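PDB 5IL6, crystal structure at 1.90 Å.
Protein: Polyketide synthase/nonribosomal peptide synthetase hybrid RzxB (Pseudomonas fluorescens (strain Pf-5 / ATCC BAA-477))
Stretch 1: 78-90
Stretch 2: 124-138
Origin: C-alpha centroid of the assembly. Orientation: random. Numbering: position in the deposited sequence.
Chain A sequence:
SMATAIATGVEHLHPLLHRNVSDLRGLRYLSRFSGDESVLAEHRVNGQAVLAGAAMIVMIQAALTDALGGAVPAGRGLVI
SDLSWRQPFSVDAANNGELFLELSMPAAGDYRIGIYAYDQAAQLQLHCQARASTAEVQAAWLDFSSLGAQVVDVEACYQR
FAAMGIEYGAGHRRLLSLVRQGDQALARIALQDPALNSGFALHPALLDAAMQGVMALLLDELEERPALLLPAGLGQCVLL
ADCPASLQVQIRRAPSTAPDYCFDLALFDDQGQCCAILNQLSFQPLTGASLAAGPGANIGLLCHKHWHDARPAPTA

Stretch 1 78-90: LVISDLSWRQPFS
Stretch 2 124-138: LQLHCQARASTAEVQ

Antiparallel β-strands within residues 78-90 and 124-138 of RzxB pair, burying 1071 Å² in total. The long strand that starts at L124 runs on without a break, whereas its partner turns a corner at D82 (phi/psi 51/52), and the segments before and after it run at 149° and 177° to the long strand. L78, V79, I80 and S81 lie opposite T134, S133, A132 and R131; the register then shifts by one through a β-bulge, so that S84 faces Q129 and W85 faces C128. Before the bulge, V79 N donates to S133 O and S133 N to V79 O (both 2.9 Å), and S81 N to R131 O (2.6 Å) and R131 N to S81 O (3.0 Å). Beyond it, S84 N donates to Q129 O (2.9 Å), Q129 N to S84 O (3.1 Å) and R86 N to H127 O (2.9 Å).

H127 has the largest covered area, 116 Å². Its backbone (phi/psi -103/-31) and m rotamer (chi2 -78°) bring the imidazole to the loop that follows W85, although CA-to-CB points away overall. There ND1 of H127 donates to Q87 O (2.8 Å, 171°), an acceptor lying near the ring plane. F89, in the t rotamer with chi2 81°, presents its edge to the imidazole face, the centroids 5.5 Å apart and the planes at 90°; CB of F89 lies over that face, 4.1 Å from the H127 ring centroid. Nearby, Q125 NE2 makes a weak hydrogen bond to OE1 of the poorly ordered Q87 (2.5 Å, 127°).

R131 (89 Å²) extends from the p rotamer through t chi2 and chi3 across S81, whose CB sits over one face of the guanidinium, 3.8 Å from R131 CZ. D82, chi1 m, meets the guanidinium edge in a salt bridge; the modelled 2.1 Å between D82 OD2 and R131 NH1 is too short to be exact.

V79 (86 Å², t) shares its face of the sheet with S81, S133 and R131. Its CG2 packs 4.1 Å from A135 CB and 4.2 Å from V137 CG2, extending the contact past the paired segment. Beside it, one water links S81 OG (2.9 Å) and S133 OG (2.8 Å). At the bulge a second water donates to D82 O (2.8 Å), accepts from Q129 NE2 (2.9 Å) and bonds S84 OG (2.9 Å).

On the face that carries L78, I80, A132, T134, W85 and C128, the contacts are mostly apolar. I80 CG2 also lies 3.8 Å from A130 CB, and C128 SG approaches the five-membered ring of W85 obliquely, 4.7 Å from its centroid.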

# COMPACT_ATOMS: atom_id res chain seq x y z
N LEU A 78 7.61 -12.88 -0.61
CA LEU A 78 6.56 -12.73 0.38
C LEU A 78 5.26 -12.43 -0.34
O LEU A 78 5.16 -11.44 -1.08
CB LEU A 78 6.92 -11.60 1.36
CG LEU A 78 6.52 -11.71 2.83
CD1 LEU A 78 6.70 -13.11 3.40
CD2 LEU A 78 7.36 -10.71 3.62
N VAL A 79 4.26 -13.28 -0.15
CA VAL A 79 2.98 -13.17 -0.84
C VAL A 79 1.90 -12.86 0.19
O VAL A 79 1.74 -13.60 1.17
CB VAL A 79 2.64 -14.45 -1.63
CG1 VAL A 79 1.30 -14.29 -2.35
CG2 VAL A 79 3.75 -14.78 -2.63
N ILE A 80 1.18 -11.77 -0.03
CA ILE A 80 0.00 -11.42 0.75
C ILE A 80 -1.20 -11.57 -0.17
O ILE A 80 -1.19 -11.08 -1.30
CB ILE A 80 0.11 -9.99 1.31
CG1 ILE A 80 1.33 -9.88 2.23
CG2 ILE A 80 -1.17 -9.61 2.05
CD1 ILE A 80 1.69 -8.45 2.60
N SER A 81 -2.23 -12.27 0.31
CA SER A 81 -3.36 -12.65 -0.52
C SER A 81 -4.68 -12.31 0.17
O SER A 81 -4.78 -12.35 1.40
CB SER A 81 -3.33 -14.15 -0.84
OG SER A 81 -2.17 -14.50 -1.56
N ASP A 82 -5.68 -11.98 -0.65
CA ASP A 82 -7.04 -11.74 -0.18
C ASP A 82 -7.06 -10.75 0.98
O ASP A 82 -7.63 -10.99 2.04
CB ASP A 82 -7.72 -13.05 0.21
CG ASP A 82 -7.90 -13.98 -0.97
OD1 ASP A 82 -7.83 -13.50 -2.12
OD2 ASP A 82 -8.12 -15.19 -0.74
N LEU A 83 -6.41 -9.61 0.76
CA LEU A 83 -6.39 -8.54 1.74
C LEU A 83 -7.63 -7.67 1.57
O LEU A 83 -8.08 -7.42 0.45
CB LEU A 83 -5.12 -7.70 1.58
CG LEU A 83 -4.93 -6.49 2.50
CD1 LEU A 83 -3.45 -6.22 2.67
CD2 LEU A 83 -5.62 -5.23 1.97
N SER A 84 -8.18 -7.23 2.69
CA SER A 84 -9.28 -6.29 2.68
C SER A 84 -9.00 -5.18 3.69
O SER A 84 -8.54 -5.45 4.81
CB SER A 84 -10.61 -6.97 3.02
OG SER A 84 -10.46 -7.83 4.14
N TRP A 85 -9.25 -3.95 3.28
CA TRP A 85 -9.22 -2.80 4.17
C TRP A 85 -10.63 -2.53 4.66
O TRP A 85 -11.56 -2.48 3.85
CB TRP A 85 -8.67 -1.55 3.48
CG TRP A 85 -7.20 -1.57 3.20
CD1 TRP A 85 -6.20 -1.26 4.08
CD2 TRP A 85 -6.56 -1.87 1.96
NE1 TRP A 85 -4.98 -1.37 3.46
CE2 TRP A 85 -5.17 -1.74 2.16
CE3 TRP A 85 -7.03 -2.25 0.70
CZ2 TRP A 85 -4.25 -1.98 1.14
CZ3 TRP A 85 -6.11 -2.48 -0.31
CH2 TRP A 85 -4.74 -2.34 -0.08
N ARG A 86 -10.79 -2.38 5.97
CA ARG A 86 -12.09 -2.07 6.53
C ARG A 86 -12.16 -0.59 6.85
O ARG A 86 -12.23 0.25 5.95
CB ARG A 86 -12.36 -2.94 7.76
CG ARG A 86 -12.19 -4.42 7.52
CD ARG A 86 -13.40 -5.03 6.85
NE ARG A 86 -13.20 -6.46 6.62
CZ ARG A 86 -13.37 -7.09 5.46
NH1 ARG A 86 -13.77 -6.44 4.37
NH2 ARG A 86 -13.14 -8.40 5.38
N GLN A 87 -12.10 -0.25 8.13
CA GLN A 87 -12.20 1.14 8.52
C GLN A 87 -10.84 1.82 8.41
O GLN A 87 -9.81 1.17 8.63
CB GLN A 87 -12.71 1.26 9.95
CG GLN A 87 -13.57 0.09 10.40
CD GLN A 87 -14.45 0.44 11.57
OE1 GLN A 87 -14.08 1.22 12.44
NE2 GLN A 87 -15.65 -0.14 11.59
N PRO A 88 -10.79 3.10 8.08
CA PRO A 88 -9.52 3.81 8.12
C PRO A 88 -9.06 3.98 9.56
O PRO A 88 -9.87 4.02 10.49
CB PRO A 88 -9.83 5.16 7.47
CG PRO A 88 -11.22 5.01 6.89
CD PRO A 88 -11.90 4.01 7.76
N PHE A 89 -7.75 4.07 9.75
CA PHE A 89 -7.17 4.24 11.07
C PHE A 89 -6.68 5.67 11.24
O PHE A 89 -5.90 6.17 10.42
CB PHE A 89 -6.01 3.27 11.31
CG PHE A 89 -5.29 3.51 12.60
CD1 PHE A 89 -5.81 3.04 13.80
CD2 PHE A 89 -4.11 4.24 12.63
CE1 PHE A 89 -5.16 3.27 15.00
CE2 PHE A 89 -3.45 4.47 13.83
CZ PHE A 89 -3.98 3.99 15.01
N SER A 90 -7.15 6.32 12.30
CA SER A 90 -6.64 7.62 12.71
C SER A 90 -6.27 7.56 14.19
O SER A 90 -6.84 6.78 14.95
CB SER A 90 -7.66 8.74 12.47
OG SER A 90 -7.89 8.94 11.09
N LEU A 124 -13.01 -3.61 20.04
CA LEU A 124 -11.95 -3.86 19.07
C LEU A 124 -12.48 -3.60 17.66
O LEU A 124 -13.55 -4.09 17.29
CB LEU A 124 -11.44 -5.29 19.20
CG LEU A 124 -10.35 -5.77 18.24
CD1 LEU A 124 -9.58 -6.92 18.88
CD2 LEU A 124 -10.92 -6.23 16.90
N GLN A 125 -11.72 -2.83 16.88
CA GLN A 125 -12.08 -2.50 15.51
C GLN A 125 -11.08 -3.14 14.57
O GLN A 125 -9.87 -2.88 14.67
CB GLN A 125 -12.11 -0.99 15.30
CG GLN A 125 -13.01 -0.23 16.26
CD GLN A 125 -14.47 -0.24 15.84
OE1 GLN A 125 -15.32 -0.79 16.54
NE2 GLN A 125 -14.76 0.37 14.70
N LEU A 126 -11.56 -3.96 13.64
CA LEU A 126 -10.70 -4.58 12.65
C LEU A 126 -10.48 -3.60 11.50
O LEU A 126 -11.44 -3.14 10.88
CB LEU A 126 -11.31 -5.89 12.14
CG LEU A 126 -10.49 -6.68 11.12
CD1 LEU A 126 -9.21 -7.21 11.74
CD2 LEU A 126 -11.31 -7.83 10.54
N HIS A 127 -9.22 -3.28 11.22
CA HIS A 127 -8.87 -2.33 10.17
C HIS A 127 -8.38 -2.99 8.90
O HIS A 127 -8.60 -2.45 7.81
CB HIS A 127 -7.80 -1.36 10.68
CG HIS A 127 -8.31 -0.37 11.68
ND1 HIS A 127 -9.04 0.74 11.32
CD2 HIS A 127 -8.19 -0.32 13.03
CE1 HIS A 127 -9.35 1.43 12.41
NE2 HIS A 127 -8.85 0.81 13.45
N CYS A 128 -7.72 -4.14 9.00
CA CYS A 128 -7.18 -4.82 7.84
C CYS A 128 -7.07 -6.31 8.15
O CYS A 128 -6.75 -6.69 9.28
CB CYS A 128 -5.80 -4.26 7.45
SG CYS A 128 -5.08 -5.00 5.96
N GLN A 129 -7.34 -7.13 7.15
CA GLN A 129 -7.32 -8.57 7.27
C GLN A 129 -6.75 -9.15 5.99
O GLN A 129 -7.05 -8.66 4.90
CB GLN A 129 -8.73 -9.12 7.54
CG GLN A 129 -8.86 -10.63 7.54
CD GLN A 129 -10.30 -11.07 7.38
OE1 GLN A 129 -10.90 -11.64 8.30
NE2 GLN A 129 -10.87 -10.81 6.21
N ALA A 130 -5.90 -10.17 6.12
CA ALA A 130 -5.30 -10.79 4.95
C ALA A 130 -4.73 -12.14 5.35
O ALA A 130 -4.67 -12.50 6.53
CB ALA A 130 -4.21 -9.90 4.34
N ARG A 131 -4.30 -12.89 4.34
CA ARG A 131 -3.55 -14.12 4.52
C ARG A 131 -2.25 -14.01 3.74
O ARG A 131 -2.18 -13.27 2.75
CB ARG A 131 -4.35 -15.36 4.07
CG ARG A 131 -4.33 -15.60 2.57
CD ARG A 131 -5.18 -16.78 2.16
NE ARG A 131 -4.77 -17.27 0.84
CZ ARG A 131 -5.51 -17.20 -0.26
NH1 ARG A 131 -6.73 -16.68 -0.24
NH2 ARG A 131 -5.02 -17.67 -1.40
N ALA A 132 -1.22 -14.71 4.20
CA ALA A 132 0.09 -14.59 3.60
C ALA A 132 0.73 -15.97 3.46
O ALA A 132 0.26 -16.97 4.01
CB ALA A 132 1.00 -13.67 4.42
N SER A 133 1.82 -16.01 2.70
CA SER A 133 2.59 -17.22 2.45
C SER A 133 3.92 -16.80 1.86
O SER A 133 4.19 -15.61 1.65
CB SER A 133 1.83 -18.18 1.53
OG SER A 133 1.62 -17.59 0.26
N THR A 134 4.77 -17.79 1.58
CA THR A 134 6.00 -17.58 0.83
C THR A 134 5.98 -18.48 -0.39
O THR A 134 5.47 -19.61 -0.33
CB THR A 134 7.24 -17.89 1.69
OG1 THR A 134 7.20 -19.25 2.12
CG2 THR A 134 7.28 -16.98 2.91
N ALA A 135 6.52 -17.99 -1.51
CA ALA A 135 6.49 -18.76 -2.74
C ALA A 135 7.64 -18.37 -3.65
O ALA A 135 8.16 -17.25 -3.58
CB ALA A 135 5.17 -18.55 -3.49
N GLU A 136 8.05 -19.31 -4.50
CA GLU A 136 8.83 -18.96 -5.67
C GLU A 136 7.91 -18.23 -6.65
O GLU A 136 6.85 -18.76 -7.00
CB GLU A 136 9.42 -20.21 -6.34
CG GLU A 136 10.17 -21.16 -5.42
CD GLU A 136 10.43 -22.50 -6.08
OE1 GLU A 136 9.57 -23.41 -5.97
OE2 GLU A 136 11.49 -22.66 -6.74
N VAL A 137 8.30 -17.03 -7.09
CA VAL A 137 7.43 -16.26 -7.97
C VAL A 137 8.21 -15.76 -9.18
O VAL A 137 9.43 -15.58 -9.16
CB VAL A 137 6.74 -15.09 -7.23
CG1 VAL A 137 5.80 -14.34 -8.18
CG2 VAL A 137 5.97 -15.62 -6.04
N GLN A 138 7.45 -15.55 -10.26
CA GLN A 138 7.96 -15.14 -11.56
C GLN A 138 7.70 -13.66 -11.79
O GLN A 138 6.62 -13.14 -11.45
CB GLN A 138 7.31 -15.98 -12.65
CG GLN A 138 8.23 -16.33 -13.78
CD GLN A 138 7.60 -17.34 -14.72
OE1 GLN A 138 7.95 -18.53 -14.69
NE2 GLN A 138 6.67 -16.88 -15.54
O HOH W 1 -0.70 -16.04 0.46
O HOH W 2 -10.07 -10.65 3.38